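Local coordinates for hypothetical protein (Pseudomonas syringae pv. tomato, PDB 2OT9), which is of unknown function but belongs to the YaeQ family, placed in the PDDEXK clan of nuclease-like proteins, at residues R19-A30 with R43-Y51. Residues are numbered along the deposited sequence; the frame is centred on the assembly and turned at random.
Sequences RGVYESVKQTIA and RLLAYAFWY
Val25 spans the phenol ends of two tyrosines, its CG1 3.5 Å from Tyr47 OH at the edge of that ring and its CG2 3.6 Å from Tyr51 CE1. Its forked side chain suits the place: CG1 lies mainly against Tyr47, CG2 against Tyr51. Both tyrosines are long enough to reach across to the strand. Tyr51 has CG anti to the backbone N (chi1 -179°), which carries its ring to Val21 CG1 and the aliphatic CG of Glu23, 3.7 Å from Tyr51 CE2. In Gln27, chi1 (-79°) sets CG beside the backbone N, 3.6 Å from Tyr47 CZ. Branched Ile29 and Leu44 fill the buried end, CD1 3.6 Å from CD2, where Phe57 and Phe10 also touch Ile29. Val21, Glu23, Val25, Gln27 and Ile29 lie on strand 21-31, outermost in a large mixed sheet; helix 37-49, bearing Leu44 and Tyr47, packs roughly antiparallel to it against one face, and Tyr51 follows the helix end. Polar links finish both ends. Long Arg43 gives a weak hydrogen bond from NH1 to Ala30 O (3.3 Å, 125°), while its NE forms a salt bridge with Glu35. Arg19 offers NH1 to two waters in its plane; one passes the link to Tyr51 O, the other to Trp50 O, and NH2 binds Gly180 O.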
# COMPACT_ATOMS: atom_id res chain seq x y z
N ARG A 19 7.48 -3.76 15.03
CA ARG A 19 7.81 -2.36 15.32
C ARG A 19 7.35 -1.90 16.70
O ARG A 19 7.72 -0.81 17.13
CB ARG A 19 7.24 -1.44 14.25
CG ARG A 19 7.97 -1.56 12.93
CD ARG A 19 7.29 -0.77 11.87
NE ARG A 19 8.18 -0.60 10.73
CZ ARG A 19 8.02 0.32 9.78
NH1 ARG A 19 6.98 1.16 9.84
NH2 ARG A 19 8.91 0.40 8.80
N GLY A 20 6.56 -2.72 17.38
CA GLY A 20 6.02 -2.35 18.68
C GLY A 20 5.00 -1.24 18.49
O GLY A 20 5.03 -0.23 19.20
N VAL A 21 4.13 -1.41 17.50
CA VAL A 21 3.08 -0.44 17.23
C VAL A 21 1.72 -1.09 17.49
O VAL A 21 1.42 -2.15 16.92
CB VAL A 21 3.16 0.09 15.76
CG1 VAL A 21 2.03 1.06 15.48
CG2 VAL A 21 4.50 0.74 15.51
N TYR A 22 0.93 -0.47 18.35
CA TYR A 22 -0.37 -0.97 18.77
C TYR A 22 -1.35 0.20 18.73
O TYR A 22 -1.27 1.10 19.57
CB TYR A 22 -0.31 -1.52 20.21
CG TYR A 22 0.74 -2.58 20.43
CD1 TYR A 22 0.39 -3.92 20.47
CD2 TYR A 22 2.09 -2.25 20.59
CE1 TYR A 22 1.35 -4.92 20.69
CE2 TYR A 22 3.07 -3.24 20.78
CZ TYR A 22 2.68 -4.57 20.83
OH TYR A 22 3.62 -5.56 21.04
N GLU A 23 -2.25 0.19 17.74
CA GLU A 23 -3.16 1.32 17.51
C GLU A 23 -4.52 0.82 17.06
O GLU A 23 -4.61 -0.21 16.40
CB GLU A 23 -2.63 2.24 16.40
CG GLU A 23 -1.21 2.75 16.55
CD GLU A 23 -1.08 3.94 17.50
OE1 GLU A 23 -2.04 4.24 18.26
OE2 GLU A 23 -0.01 4.58 17.48
N SER A 24 -5.58 1.54 17.44
CA SER A 24 -6.88 1.47 16.79
C SER A 24 -7.06 2.79 16.05
O SER A 24 -7.00 3.86 16.65
CB SER A 24 -8.02 1.29 17.79
OG SER A 24 -8.04 -0.03 18.29
N VAL A 25 -7.28 2.68 14.75
CA VAL A 25 -7.33 3.83 13.86
C VAL A 25 -8.58 3.74 12.97
O VAL A 25 -9.05 2.65 12.63
CB VAL A 25 -6.05 3.87 12.94
CG1 VAL A 25 -6.10 5.06 11.99
CG2 VAL A 25 -4.81 3.97 13.78
N LYS A 26 -9.12 4.90 12.62
CA LYS A 26 -10.19 5.02 11.65
C LYS A 26 -9.72 5.94 10.53
O LYS A 26 -9.07 6.96 10.78
CB LYS A 26 -11.44 5.59 12.30
CG LYS A 26 -12.08 4.64 13.30
CD LYS A 26 -13.49 5.05 13.61
CE LYS A 26 -14.08 4.19 14.71
NZ LYS A 26 -15.43 4.69 15.09
N GLN A 27 -10.01 5.56 9.29
CA GLN A 27 -9.71 6.38 8.13
C GLN A 27 -10.90 6.39 7.20
O GLN A 27 -11.56 5.36 7.03
CB GLN A 27 -8.51 5.83 7.36
CG GLN A 27 -7.16 6.16 7.97
CD GLN A 27 -6.81 7.63 7.85
OE1 GLN A 27 -6.23 8.21 8.77
NE2 GLN A 27 -7.18 8.24 6.73
N THR A 28 -11.18 7.55 6.61
CA THR A 28 -12.13 7.64 5.52
C THR A 28 -11.35 7.56 4.20
O THR A 28 -10.30 8.19 4.06
CB THR A 28 -12.97 8.94 5.63
OG1 THR A 28 -13.82 8.84 6.78
CG2 THR A 28 -13.83 9.15 4.39
N ILE A 29 -11.84 6.76 3.27
CA ILE A 29 -11.16 6.58 1.99
C ILE A 29 -12.13 6.79 0.83
O ILE A 29 -13.24 6.26 0.82
CB ILE A 29 -10.52 5.19 1.85
CG1 ILE A 29 -9.63 4.90 3.05
CG2 ILE A 29 -9.69 5.11 0.56
CD1 ILE A 29 -9.99 3.62 3.69
N ALA A 30 -11.71 7.61 -0.13
CA ALA A 30 -12.44 7.82 -1.36
C ALA A 30 -11.95 6.81 -2.39
O ALA A 30 -10.75 6.70 -2.66
CB ALA A 30 -12.25 9.23 -1.85
N ARG A 43 -3.87 -0.69 -1.09
CA ARG A 43 -3.65 0.57 -0.35
C ARG A 43 -3.87 0.41 1.16
O ARG A 43 -3.13 0.98 1.97
CB ARG A 43 -4.55 1.68 -0.89
CG ARG A 43 -4.16 2.15 -2.28
CD ARG A 43 -4.49 3.63 -2.47
NE ARG A 43 -5.93 3.89 -2.43
CZ ARG A 43 -6.48 5.10 -2.31
NH1 ARG A 43 -7.81 5.23 -2.30
NH2 ARG A 43 -5.70 6.19 -2.19
N LEU A 44 -4.90 -0.34 1.55
CA LEU A 44 -5.17 -0.60 2.98
C LEU A 44 -4.07 -1.43 3.65
O LEU A 44 -3.68 -1.17 4.80
CB LEU A 44 -6.52 -1.30 3.19
CG LEU A 44 -7.78 -0.65 2.61
CD1 LEU A 44 -9.02 -1.48 2.98
CD2 LEU A 44 -7.92 0.78 3.05
N LEU A 45 -3.56 -2.43 2.93
CA LEU A 45 -2.43 -3.22 3.44
C LEU A 45 -1.21 -2.32 3.63
O LEU A 45 -0.52 -2.42 4.63
CB LEU A 45 -2.07 -4.35 2.47
CG LEU A 45 -3.01 -5.56 2.44
CD1 LEU A 45 -2.65 -6.48 1.26
CD2 LEU A 45 -2.96 -6.30 3.77
N ALA A 46 -0.93 -1.45 2.65
CA ALA A 46 0.21 -0.51 2.75
C ALA A 46 0.07 0.41 3.96
O ALA A 46 1.04 0.70 4.66
CB ALA A 46 0.32 0.34 1.45
N TYR A 47 -1.14 0.91 4.18
CA TYR A 47 -1.44 1.76 5.33
C TYR A 47 -1.06 1.07 6.65
O TYR A 47 -0.42 1.69 7.50
CB TYR A 47 -2.93 2.17 5.34
CG TYR A 47 -3.24 3.19 6.42
CD1 TYR A 47 -2.91 4.53 6.24
CD2 TYR A 47 -3.83 2.80 7.62
CE1 TYR A 47 -3.17 5.47 7.23
CE2 TYR A 47 -4.09 3.72 8.62
CZ TYR A 47 -3.76 5.05 8.42
OH TYR A 47 -4.01 5.97 9.40
N ALA A 48 -1.50 -0.19 6.82
CA ALA A 48 -1.19 -0.96 8.03
C ALA A 48 0.32 -1.24 8.12
O ALA A 48 0.93 -1.09 9.19
CB ALA A 48 -1.99 -2.27 8.06
N PHE A 49 0.91 -1.60 6.98
CA PHE A 49 2.29 -2.07 6.92
C PHE A 49 3.31 -0.95 7.17
O PHE A 49 4.39 -1.20 7.70
CB PHE A 49 2.53 -2.73 5.57
CG PHE A 49 3.79 -3.55 5.51
CD1 PHE A 49 3.97 -4.65 6.36
CD2 PHE A 49 4.78 -3.23 4.59
CE1 PHE A 49 5.14 -5.43 6.29
CE2 PHE A 49 5.96 -4.01 4.52
CZ PHE A 49 6.14 -5.10 5.37
N TRP A 50 2.95 0.27 6.80
CA TRP A 50 3.82 1.42 7.06
C TRP A 50 3.18 2.49 7.92
O TRP A 50 3.54 3.66 7.82
CB TRP A 50 4.31 2.01 5.73
CG TRP A 50 5.34 1.17 5.06
CD1 TRP A 50 6.63 0.97 5.47
CD2 TRP A 50 5.19 0.45 3.84
NE1 TRP A 50 7.28 0.14 4.60
CE2 TRP A 50 6.43 -0.17 3.57
CE3 TRP A 50 4.12 0.27 2.94
CZ2 TRP A 50 6.64 -0.97 2.42
CZ3 TRP A 50 4.33 -0.52 1.80
CH2 TRP A 50 5.57 -1.12 1.55
N TYR A 51 2.24 2.07 8.77
CA TYR A 51 1.49 2.98 9.63
C TYR A 51 2.35 4.03 10.37
O TYR A 51 3.39 3.69 10.94
CB TYR A 51 0.64 2.23 10.67
CG TYR A 51 -0.12 3.22 11.51
CD1 TYR A 51 -1.25 3.87 11.00
CD2 TYR A 51 0.36 3.60 12.77
CE1 TYR A 51 -1.92 4.84 11.77
CE2 TYR A 51 -0.29 4.57 13.52
CZ TYR A 51 -1.42 5.19 13.01
OH TYR A 51 -2.05 6.14 13.78
O HOH W 1 4.71 1.42 11.30
O HOH W 2 6.44 3.73 8.49